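Local coordinates for protein membrane-bound lytic murein transglycosylase A (Burkholderia pseudomallei, PDB 6QK4) that probably cleaves the glycosidic bond between N-acetylmuramic acid and N-acetylglucosamine in peptidoglycan exolytically, leaving a 1,6-anhydro ring on the muramic acid, at residues 38-48 with 299-307; 120-130 with 150-161. All coordinates share one frame; numbering follows the deposited sequence.

Interaction 1 (38-48 with 299-307); sequences DDSLIGATIAL and LNRLVFAQD
A strand of the 3D domain, a region related to double-psi beta-barrels, is covered here by the loop and first turn of helix 44-55, and Asp39 reaches from that loop onto the strand's backbone. Its CG stands anti to the backbone N (chi1 -175°), which carries the carboxylate over to the strand. OD2 accepts from Leu302 N at 2.8 Å in a nearly straight bond that arrives from above the carboxylate plane, and OD1 forms a salt bridge to Arg301 NH1 at 3.2 Å. OD1 also takes Leu41 N at 2.9 Å, closing an Asx turn; an aspartate suits the place because one short side chain serves both the turn and the strand. Arg271 adds a second salt bridge, to OD2.

Beyond the turn the contact becomes apolar. Leu41 CD2 and Ala44 CB approach Leu302 CD2, the former to 4.1 Å. The Phe304 ring lies beneath the first helical turn, where Ala47 CB meets CD1 at 3.6 Å and Leu48 CA makes an off-centre CH-pi contact. The small side chains of Ala44 and Ala47 let the helix come close to the strand. Farther along, Gln306 NE2, with its partner near its amide plane, donates to Ala47 O at 3.2 Å, while Ser272 and Asn51 engage the same amide.

Two basic groups beside Asp39 would be expected to stabilise its carboxylate in the charged form, so the loop is held by that carboxylate, through charge and the Leu302 N-H, and the helix by packing on Phe304 plus the Gln306 bond.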
loop_
_atom_site.group_PDB
_atom_site.type_symbol
_atom_site.label_atom_id
_atom_site.label_comp_id
_atom_site.label_asym_id
_atom_site.label_seq_id
_atom_site.Cartn_x
_atom_site.Cartn_y
_atom_site.Cartn_z
ATOM N N ASP A 38 -2.349 -23.167 -0.887
ATOM C CA ASP A 38 -2.914 -22.284 -1.901
ATOM C C ASP A 38 -1.962 -21.141 -2.298
ATOM O O ASP A 38 -2.080 -20.571 -3.408
ATOM C CB ASP A 38 -4.220 -21.738 -1.362
ATOM C CG ASP A 38 -5.276 -22.799 -1.217
ATOM O OD1 ASP A 38 -5.475 -23.561 -2.214
ATOM O OD2 ASP A 38 -5.942 -22.789 -0.137
ATOM N N ASP A 39 -0.995 -20.837 -1.461
ATOM C CA ASP A 39 -0.025 -19.807 -1.799
ATOM C C ASP A 39 1.095 -20.414 -2.652
ATOM O O ASP A 39 1.743 -21.394 -2.244
ATOM C CB ASP A 39 0.534 -19.206 -0.502
ATOM C CG ASP A 39 1.483 -17.997 -0.775
ATOM O OD1 ASP A 39 1.641 -17.594 -1.954
ATOM O OD2 ASP A 39 2.040 -17.469 0.200
ATOM N N SER A 40 1.285 -19.854 -3.856
ATOM C CA SER A 40 2.380 -20.284 -4.713
ATOM C C SER A 40 3.720 -20.075 -4.061
ATOM O O SER A 40 4.695 -20.763 -4.415
ATOM C CB SER A 40 2.372 -19.482 -6.008
ATOM O OG SER A 40 2.669 -18.091 -5.753
ATOM N N LEU A 41 3.803 -19.101 -3.136
ATOM C CA LEU A 41 5.026 -18.603 -2.471
ATOM C C LEU A 41 5.915 -17.796 -3.408
ATOM O O LEU A 41 6.986 -17.365 -2.980
ATOM C CB LEU A 41 5.876 -19.737 -1.825
ATOM C CG LEU A 41 5.169 -20.435 -0.659
ATOM C CD1 LEU A 41 6.014 -21.615 -0.187
ATOM C CD2 LEU A 41 4.922 -19.449 0.514
ATOM N N ILE A 42 5.453 -17.498 -4.636
ATOM C CA ILE A 42 6.264 -16.703 -5.564
ATOM C C ILE A 42 6.417 -15.287 -5.025
ATOM O O ILE A 42 5.426 -14.631 -4.704
ATOM C CB ILE A 42 5.648 -16.648 -6.957
ATOM C CG1 ILE A 42 5.619 -18.055 -7.598
ATOM C CG2 ILE A 42 6.484 -15.669 -7.819
ATOM C CD1 ILE A 42 4.690 -18.114 -8.751
ATOM N N GLY A 43 7.665 -14.868 -4.839
ATOM C CA GLY A 43 7.974 -13.599 -4.188
ATOM C C GLY A 43 8.280 -13.697 -2.702
ATOM O O GLY A 43 8.903 -12.781 -2.135
ATOM N N ALA A 44 7.925 -14.783 -2.033
ATOM C CA ALA A 44 8.153 -14.790 -0.584
ATOM C C ALA A 44 9.640 -14.757 -0.186
ATOM O O ALA A 44 10.002 -14.132 0.835
ATOM C CB ALA A 44 7.462 -16.019 0.043
ATOM N N THR A 45 10.530 -15.398 -0.976
ATOM C CA THR A 45 11.959 -15.337 -0.639
ATOM C C THR A 45 12.535 -13.934 -0.799
ATOM O O THR A 45 13.543 -13.612 -0.143
ATOM C CB THR A 45 12.766 -16.294 -1.495
ATOM O OG1 THR A 45 12.263 -16.233 -2.835
ATOM C CG2 THR A 45 12.576 -17.759 -0.965
ATOM N N ILE A 46 11.979 -13.128 -1.707
ATOM C CA ILE A 46 12.471 -11.752 -1.855
ATOM C C ILE A 46 12.217 -10.977 -0.578
ATOM O O ILE A 46 13.107 -10.317 -0.028
ATOM C CB ILE A 46 11.817 -11.073 -3.078
ATOM C CG1 ILE A 46 12.339 -11.696 -4.378
ATOM C CG2 ILE A 46 12.105 -9.581 -3.123
ATOM C CD1 ILE A 46 11.566 -11.354 -5.655
ATOM N N ALA A 47 10.985 -11.055 -0.076
ATOM C CA ALA A 47 10.644 -10.340 1.159
ATOM C C ALA A 47 11.364 -10.950 2.346
ATOM O O ALA A 47 11.725 -10.231 3.284
ATOM C CB ALA A 47 9.124 -10.345 1.393
ATOM N N LEU A 48 11.616 -12.262 2.300
ATOM C CA LEU A 48 12.418 -12.912 3.328
ATOM C C LEU A 48 13.855 -12.369 3.394
ATOM O O LEU A 48 14.392 -12.150 4.482
ATOM C CB LEU A 48 12.431 -14.442 3.096
ATOM C CG LEU A 48 13.395 -15.239 4.019
ATOM C CD1 LEU A 48 12.848 -15.224 5.400
ATOM C CD2 LEU A 48 13.382 -16.683 3.554
ATOM N N LEU A 299 -7.666 -15.298 -0.925
ATOM C CA LEU A 299 -6.308 -14.753 -1.021
ATOM C C LEU A 299 -5.555 -15.287 0.197
ATOM O O LEU A 299 -5.842 -14.895 1.333
ATOM C CB LEU A 299 -6.335 -13.218 -1.050
ATOM C CG LEU A 299 -4.931 -12.562 -1.072
ATOM C CD1 LEU A 299 -4.174 -13.028 -2.277
ATOM C CD2 LEU A 299 -5.282 -11.060 -1.241
ATOM N N ASN A 300 -4.698 -16.281 -0.029
ATOM C CA ASN A 300 -3.921 -16.905 1.033
ATOM C C ASN A 300 -2.450 -16.609 0.791
ATOM O O ASN A 300 -1.907 -17.000 -0.245
ATOM C CB ASN A 300 -4.150 -18.425 1.017
ATOM C CG ASN A 300 -5.534 -18.794 1.572
ATOM O OD1 ASN A 300 -5.729 -18.846 2.786
ATOM N ND2 ASN A 300 -6.472 -19.084 0.680
ATOM N N ARG A 301 -1.801 -15.867 1.704
ATOM C CA ARG A 301 -0.517 -15.269 1.300
ATOM C C ARG A 301 0.416 -15.239 2.509
ATOM O O ARG A 301 0.012 -14.728 3.569
ATOM C CB ARG A 301 -0.661 -13.780 0.845
ATOM C CG ARG A 301 -0.648 -13.419 -0.659
ATOM C CD ARG A 301 0.680 -13.545 -1.184
ATOM N NE ARG A 301 1.003 -13.023 -2.503
ATOM C CZ ARG A 301 1.107 -13.748 -3.611
ATOM N NH1 ARG A 301 0.706 -15.023 -3.631
ATOM N NH2 ARG A 301 1.554 -13.178 -4.719
ATOM N N LEU A 302 1.638 -15.758 2.358
ATOM C CA LEU A 302 2.690 -15.552 3.352
ATOM C C LEU A 302 3.272 -14.169 3.125
ATOM O O LEU A 302 3.749 -13.863 2.030
ATOM C CB LEU A 302 3.782 -16.613 3.225
ATOM C CG LEU A 302 4.939 -16.457 4.247
ATOM C CD1 LEU A 302 4.510 -16.596 5.719
ATOM C CD2 LEU A 302 6.004 -17.468 3.896
ATOM N N VAL A 303 3.194 -13.331 4.155
ATOM C CA VAL A 303 3.665 -11.955 4.098
ATOM C C VAL A 303 4.584 -11.715 5.304
ATOM O O VAL A 303 4.736 -12.554 6.224
ATOM C CB VAL A 303 2.488 -10.957 4.102
ATOM C CG1 VAL A 303 1.527 -11.263 2.888
ATOM C CG2 VAL A 303 1.648 -11.103 5.390
ATOM N N PHE A 304 5.204 -10.522 5.313
ATOM C CA PHE A 304 6.117 -10.177 6.419
ATOM C C PHE A 304 5.714 -8.836 6.990
ATOM O O PHE A 304 5.409 -7.917 6.235
ATOM C CB PHE A 304 7.571 -10.115 5.930
ATOM C CG PHE A 304 8.122 -11.468 5.555
ATOM C CD1 PHE A 304 7.857 -11.980 4.314
ATOM C CD2 PHE A 304 8.962 -12.161 6.450
ATOM C CE1 PHE A 304 8.375 -13.257 3.973
ATOM C CE2 PHE A 304 9.484 -13.431 6.137
ATOM C CZ PHE A 304 9.142 -13.965 4.872
ATOM N N ALA A 305 5.671 -8.737 8.327
ATOM C CA ALA A 305 5.332 -7.464 8.983
ATOM C C ALA A 305 6.508 -6.503 8.880
ATOM O O ALA A 305 7.510 -6.648 9.587
ATOM C CB ALA A 305 4.958 -7.747 10.444
ATOM N N GLN A 306 6.424 -5.543 7.939
ATOM C CA GLN A 306 7.573 -4.731 7.596
ATOM C C GLN A 306 7.189 -3.279 7.588
ATOM O O GLN A 306 8.003 -2.456 7.135
ATOM C CB GLN A 306 8.189 -5.136 6.240
ATOM C CG GLN A 306 8.675 -6.655 6.290
ATOM C CD GLN A 306 9.342 -7.129 4.996
ATOM O OE1 GLN A 306 8.890 -6.807 3.876
ATOM N NE2 GLN A 306 10.307 -8.030 5.147
ATOM N N ASP A 307 6.009 -2.938 8.110
ATOM C CA ASP A 307 5.621 -1.523 8.083
ATOM C C ASP A 307 4.620 -1.305 9.201
ATOM O O ASP A 307 4.124 -2.248 9.803
ATOM C CB ASP A 307 5.046 -1.131 6.686
ATOM C CG ASP A 307 5.234 0.400 6.351
ATOM O OD1 ASP A 307 5.803 1.162 7.179
ATOM O OD2 ASP A 307 4.764 0.805 5.240
#

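Interaction 2 (120-130 with 150-161); sequences PYQYALYRWPA and LSGNELVWVDDP
Antiparallel pairing of strands 123-126 and 154-158, within the MltA-specific insert domain, joins these segments, and a classic beta bulge marks one end. There Gln122 and Tyr123 both face Val158: Tyr123 N donates to Val158 O, Gln122 N makes only a weak bond to it, and Val158 N returns a straight bond to Tyr123 O at 2.8 Å. Leu155 N reaches Leu125 O at 2.7 Å, and Arg127 N continues the pairing to Asn153 O.

Ring faces supply a second kind of contact. Pro161 CD sits 3.7 Å from the centroid of the Tyr123 ring, almost on its normal; the compact proline ring lays its CB, CG and CD along the aromatic face. Ala124 CB lies over the six-membered ring of Trp157, where a methyl is small enough to fit between that indole and Tyr126. The Tyr126 ring is sandwiched, with Ala124 CB toward the rim of one face and Leu150 CD1 over the centre of the opposite one, 4.0 Å from the centroid.

On the face that Tyr123 shares, opposite Ala124 and Trp157, the packing is aliphatic. Leu125 and Val156 run side by side, CD1 to CG1 at 3.7 Å, while Val158 crosses Leu125 at about a right angle. Ala164 and Leu167 of helix 161-170 cover Leu125; branched apolar side chains suit this part, where all three are buried.

Polar groups fasten the ends. Asn153 closes the type II turn through its backbone N, bonded to Leu150 O, and its OD1 accepts from Ala130 N at 3.1 Å, the donor standing above the carbonyl plane. Glu154 bends at chi2 (87°), setting CG against Ala124 CB and Tyr126 CE1. At the edge of the Tyr126 ring, in its plane, one water bridges Tyr126 OH and Glu154 OE2, 2.6 Å from each.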
loop_
_atom_site.group_PDB
_atom_site.type_symbol
_atom_site.label_atom_id
_atom_site.label_comp_id
_atom_site.label_asym_id
_atom_site.label_seq_id
_atom_site.Cartn_x
_atom_site.Cartn_y
_atom_site.Cartn_z
ATOM N N PRO A 120 4.785 15.483 -22.870
ATOM C CA PRO A 120 3.538 15.105 -22.185
ATOM C C PRO A 120 3.485 15.623 -20.751
ATOM O O PRO A 120 2.404 15.634 -20.134
ATOM C CB PRO A 120 3.556 13.564 -22.251
ATOM C CG PRO A 120 5.058 13.229 -22.163
ATOM C CD PRO A 120 5.751 14.377 -22.921
ATOM N N TYR A 121 4.603 16.141 -20.242
ATOM C CA TYR A 121 4.718 16.537 -18.840
ATOM C C TYR A 121 4.153 17.945 -18.674
ATOM O O TYR A 121 4.874 18.941 -18.691
ATOM C CB TYR A 121 6.174 16.441 -18.416
ATOM C CG TYR A 121 6.728 15.077 -18.710
ATOM C CD1 TYR A 121 6.211 13.969 -18.063
ATOM C CD2 TYR A 121 7.725 14.886 -19.658
ATOM C CE1 TYR A 121 6.696 12.695 -18.303
ATOM C CE2 TYR A 121 8.212 13.604 -19.919
ATOM C CZ TYR A 121 7.695 12.515 -19.236
ATOM O OH TYR A 121 8.165 11.230 -19.449
ATOM N N GLN A 122 2.824 18.042 -18.494
ATOM C CA GLN A 122 2.184 19.361 -18.514
ATOM C C GLN A 122 1.411 19.758 -17.254
ATOM O O GLN A 122 0.774 20.828 -17.251
ATOM C CB GLN A 122 1.220 19.478 -19.713
ATOM C CG GLN A 122 1.868 19.294 -21.092
ATOM C CD GLN A 122 2.855 20.418 -21.481
ATOM O OE1 GLN A 122 2.665 21.597 -21.117
ATOM N NE2 GLN A 122 3.934 20.036 -22.202
ATOM N N TYR A 123 1.437 18.944 -16.193
ATOM C CA TYR A 123 0.587 19.132 -15.017
ATOM C C TYR A 123 1.469 19.178 -13.784
ATOM O O TYR A 123 2.093 18.178 -13.458
ATOM C CB TYR A 123 -0.419 17.980 -14.899
ATOM C CG TYR A 123 -1.174 17.801 -16.182
ATOM C CD1 TYR A 123 -2.265 18.590 -16.459
ATOM C CD2 TYR A 123 -0.780 16.861 -17.128
ATOM C CE1 TYR A 123 -2.967 18.435 -17.633
ATOM C CE2 TYR A 123 -1.465 16.731 -18.344
ATOM C CZ TYR A 123 -2.555 17.498 -18.563
ATOM O OH TYR A 123 -3.260 17.342 -19.748
ATOM N N ALA A 124 1.494 20.311 -13.082
ATOM C CA ALA A 124 2.483 20.507 -12.021
ATOM C C ALA A 124 2.045 19.914 -10.688
ATOM O O ALA A 124 0.867 19.979 -10.334
ATOM C CB ALA A 124 2.739 21.999 -11.796
ATOM N N LEU A 125 3.007 19.371 -9.948
ATOM C CA LEU A 125 2.916 19.259 -8.496
ATOM C C LEU A 125 3.563 20.507 -7.883
ATOM O O LEU A 125 4.577 20.997 -8.379
ATOM C CB LEU A 125 3.617 17.986 -7.994
ATOM C CG LEU A 125 3.245 16.685 -8.717
ATOM C CD1 LEU A 125 4.001 15.462 -8.077
ATOM C CD2 LEU A 125 1.738 16.496 -8.691
ATOM N N TYR A 126 3.003 21.003 -6.777
ATOM C CA TYR A 126 3.464 22.266 -6.185
ATOM C C TYR A 126 4.024 22.110 -4.783
ATOM O O TYR A 126 3.483 21.339 -3.976
ATOM C CB TYR A 126 2.315 23.257 -6.111
ATOM C CG TYR A 126 1.784 23.629 -7.438
ATOM C CD1 TYR A 126 2.314 24.731 -8.136
ATOM C CD2 TYR A 126 0.733 22.931 -8.002
ATOM C CE1 TYR A 126 1.811 25.096 -9.358
ATOM C CE2 TYR A 126 0.248 23.299 -9.240
ATOM C CZ TYR A 126 0.799 24.372 -9.901
ATOM O OH TYR A 126 0.292 24.696 -11.141
ATOM N N ARG A 127 5.127 22.819 -4.495
ATOM C CA ARG A 127 5.569 22.995 -3.116
ATOM C C ARG A 127 4.652 23.976 -2.391
ATOM O O ARG A 127 3.843 24.690 -3.004
ATOM C CB ARG A 127 6.985 23.556 -3.036
ATOM C CG ARG A 127 8.008 22.805 -3.808
ATOM C CD ARG A 127 9.375 23.510 -3.727
ATOM N NE ARG A 127 9.914 23.764 -5.063
ATOM C CZ ARG A 127 10.946 23.107 -5.600
ATOM N NH1 ARG A 127 11.579 22.152 -4.917
ATOM N NH2 ARG A 127 11.349 23.409 -6.828
ATOM N N TRP A 128 4.804 24.036 -1.070
ATOM C CA TRP A 128 4.106 25.078 -0.331
ATOM C C TRP A 128 4.526 26.447 -0.891
ATOM O O TRP A 128 5.721 26.685 -1.109
ATOM C CB TRP A 128 4.407 24.966 1.168
ATOM C CG TRP A 128 3.656 25.973 1.992
ATOM C CD1 TRP A 128 4.099 27.213 2.363
ATOM C CD2 TRP A 128 2.330 25.842 2.531
ATOM N NE1 TRP A 128 3.141 27.854 3.103
ATOM C CE2 TRP A 128 2.044 27.042 3.219
ATOM C CE3 TRP A 128 1.365 24.833 2.504
ATOM C CZ2 TRP A 128 0.840 27.257 3.885
ATOM C CZ3 TRP A 128 0.164 25.042 3.162
ATOM C CH2 TRP A 128 -0.095 26.259 3.839
ATOM N N PRO A 129 3.583 27.336 -1.194
ATOM C CA PRO A 129 3.934 28.577 -1.897
ATOM C C PRO A 129 4.744 29.492 -0.991
ATOM O O PRO A 129 4.356 29.758 0.152
ATOM C CB PRO A 129 2.575 29.192 -2.245
ATOM C CG PRO A 129 1.583 28.119 -2.075
ATOM C CD PRO A 129 2.142 27.194 -0.998
ATOM N N ALA A 130 5.887 29.953 -1.503
ATOM C CA ALA A 130 6.781 30.789 -0.697
ATOM C C ALA A 130 6.088 32.074 -0.233
ATOM O O ALA A 130 6.331 32.564 0.881
ATOM C CB ALA A 130 8.048 31.110 -1.490
ATOM N N LEU A 150 0.278 30.143 -6.991
ATOM C CA LEU A 150 1.092 28.925 -7.143
ATOM C C LEU A 150 2.204 29.047 -8.181
ATOM O O LEU A 150 3.170 28.267 -8.133
ATOM C CB LEU A 150 0.200 27.735 -7.501
ATOM C CG LEU A 150 -0.887 27.402 -6.473
ATOM C CD1 LEU A 150 -1.659 26.146 -6.892
ATOM C CD2 LEU A 150 -0.388 27.300 -5.024
ATOM N N SER A 151 2.119 30.023 -9.084
ATOM C CA SER A 151 3.105 30.170 -10.150
ATOM C C SER A 151 4.517 30.286 -9.589
ATOM O O SER A 151 4.748 30.984 -8.597
ATOM C CB SER A 151 2.789 31.411 -10.983
ATOM O OG SER A 151 1.465 31.348 -11.463
ATOM N N GLY A 152 5.467 29.590 -10.227
ATOM C CA GLY A 152 6.831 29.544 -9.760
ATOM C C GLY A 152 7.078 28.630 -8.584
ATOM O O GLY A 152 8.228 28.500 -8.163
ATOM N N ASN A 153 6.041 28.000 -8.015
ATOM C CA ASN A 153 6.231 27.078 -6.907
ATOM C C ASN A 153 6.139 25.625 -7.358
ATOM O O ASN A 153 5.865 24.740 -6.539
ATOM C CB ASN A 153 5.217 27.373 -5.803
ATOM C CG ASN A 153 5.474 28.720 -5.117
ATOM O OD1 ASN A 153 6.424 28.866 -4.342
ATOM N ND2 ASN A 153 4.634 29.698 -5.414
ATOM N N GLU A 154 6.314 25.379 -8.656
ATOM C CA GLU A 154 6.202 24.029 -9.195
ATOM C C GLU A 154 7.385 23.186 -8.717
ATOM O O GLU A 154 8.529 23.654 -8.678
ATOM C CB GLU A 154 6.133 24.093 -10.731
ATOM C CG GLU A 154 4.938 24.859 -11.302
ATOM C CD GLU A 154 5.205 26.356 -11.433
ATOM O OE1 GLU A 154 6.318 26.768 -11.058
ATOM O OE2 GLU A 154 4.295 27.099 -11.873
ATOM N N LEU A 155 7.111 21.947 -8.296
ATOM C CA LEU A 155 8.144 21.031 -7.846
ATOM C C LEU A 155 8.612 20.130 -8.997
ATOM O O LEU A 155 9.828 19.914 -9.147
ATOM C CB LEU A 155 7.608 20.214 -6.658
ATOM C CG LEU A 155 8.476 19.122 -6.062
ATOM C CD1 LEU A 155 9.823 19.713 -5.576
ATOM C CD2 LEU A 155 7.748 18.319 -4.933
ATOM N N VAL A 156 7.686 19.706 -9.841
ATOM C CA VAL A 156 7.952 18.785 -10.940
ATOM C C VAL A 156 6.688 18.741 -11.795
ATOM O O VAL A 156 5.595 19.137 -11.340
ATOM C CB VAL A 156 8.332 17.394 -10.360
ATOM C CG1 VAL A 156 7.141 16.769 -9.612
ATOM C CG2 VAL A 156 8.821 16.457 -11.423
ATOM N N TRP A 157 6.817 18.266 -13.037
ATOM C CA TRP A 157 5.703 18.224 -13.976
ATOM C C TRP A 157 5.366 16.783 -14.365
ATOM O O TRP A 157 6.239 16.056 -14.828
ATOM C CB TRP A 157 6.029 19.044 -15.233
ATOM C CG TRP A 157 6.332 20.470 -14.916
ATOM C CD1 TRP A 157 7.533 20.995 -14.465
ATOM C CD2 TRP A 157 5.425 21.548 -14.997
ATOM N NE1 TRP A 157 7.405 22.354 -14.276
ATOM C CE2 TRP A 157 6.119 22.718 -14.601
ATOM C CE3 TRP A 157 4.076 21.649 -15.374
ATOM C CZ2 TRP A 157 5.506 23.965 -14.567
ATOM C CZ3 TRP A 157 3.473 22.892 -15.348
ATOM C CH2 TRP A 157 4.185 24.035 -14.949
ATOM N N VAL A 158 4.091 16.383 -14.221
ATOM C CA VAL A 158 3.755 14.997 -14.509
ATOM C C VAL A 158 2.822 14.884 -15.726
ATOM O O VAL A 158 2.411 15.878 -16.340
ATOM C CB VAL A 158 3.176 14.290 -13.244
ATOM C CG1 VAL A 158 4.152 14.355 -12.092
ATOM C CG2 VAL A 158 1.791 14.928 -12.797
ATOM N N ASP A 159 2.507 13.625 -16.044
ATOM C CA ASP A 159 1.934 13.046 -17.251
ATOM C C ASP A 159 0.432 13.204 -17.344
ATOM O O ASP A 159 -0.136 13.180 -18.446
ATOM C CB ASP A 159 2.187 11.524 -17.179
ATOM C CG ASP A 159 2.770 11.012 -18.386
ATOM O OD1 ASP A 159 2.999 11.852 -19.278
ATOM O OD2 ASP A 159 2.971 9.802 -18.469
ATOM N N ASP A 160 -0.232 13.302 -16.194
ATOM C CA ASP A 160 -1.649 13.044 -16.147
ATOM C C ASP A 160 -2.237 13.834 -14.979
ATOM O O ASP A 160 -1.690 13.763 -13.863
ATOM C CB ASP A 160 -1.885 11.546 -15.955
ATOM C CG ASP A 160 -3.328 11.174 -16.085
ATOM O OD1 ASP A 160 -4.111 11.547 -15.199
ATOM O OD2 ASP A 160 -3.676 10.542 -17.103
ATOM N N PRO A 161 -3.339 14.557 -15.180
ATOM C CA PRO A 161 -3.877 15.404 -14.093
ATOM C C PRO A 161 -4.682 14.564 -13.108
ATOM O O PRO A 161 -4.780 14.935 -11.931
ATOM C CB PRO A 161 -4.739 16.440 -14.838
ATOM C CG PRO A 161 -5.180 15.732 -16.071
ATOM C CD PRO A 161 -4.009 14.806 -16.462
HETATM O O HOH W 1 0.216 14.416 -21.159
HETATM O O HOH W 2 1.752 26.539 -12.210
#

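How the interactions relate
The two contacts lie on opposite sides of the chain's centre, about 37 Å apart between centres and about 20 Å between nearest atoms, so they do not touch. Along the chain, interaction 2 is nested within the loop closed by interaction 1: residues 38-48 and 299-307 bring distant parts of the sequence together, whereas 120-130 and 150-161 are separated by 19 residues. Strand 101-114 offers a structural route between their regions, since it pairs with strand 154-158 and also with strand 317-324, which reaches strand 298-307 through strand 272-274. Interaction 1 thus ties an early part of the chain to the 3D domain, whereas interaction 2 is internal to the insert domain.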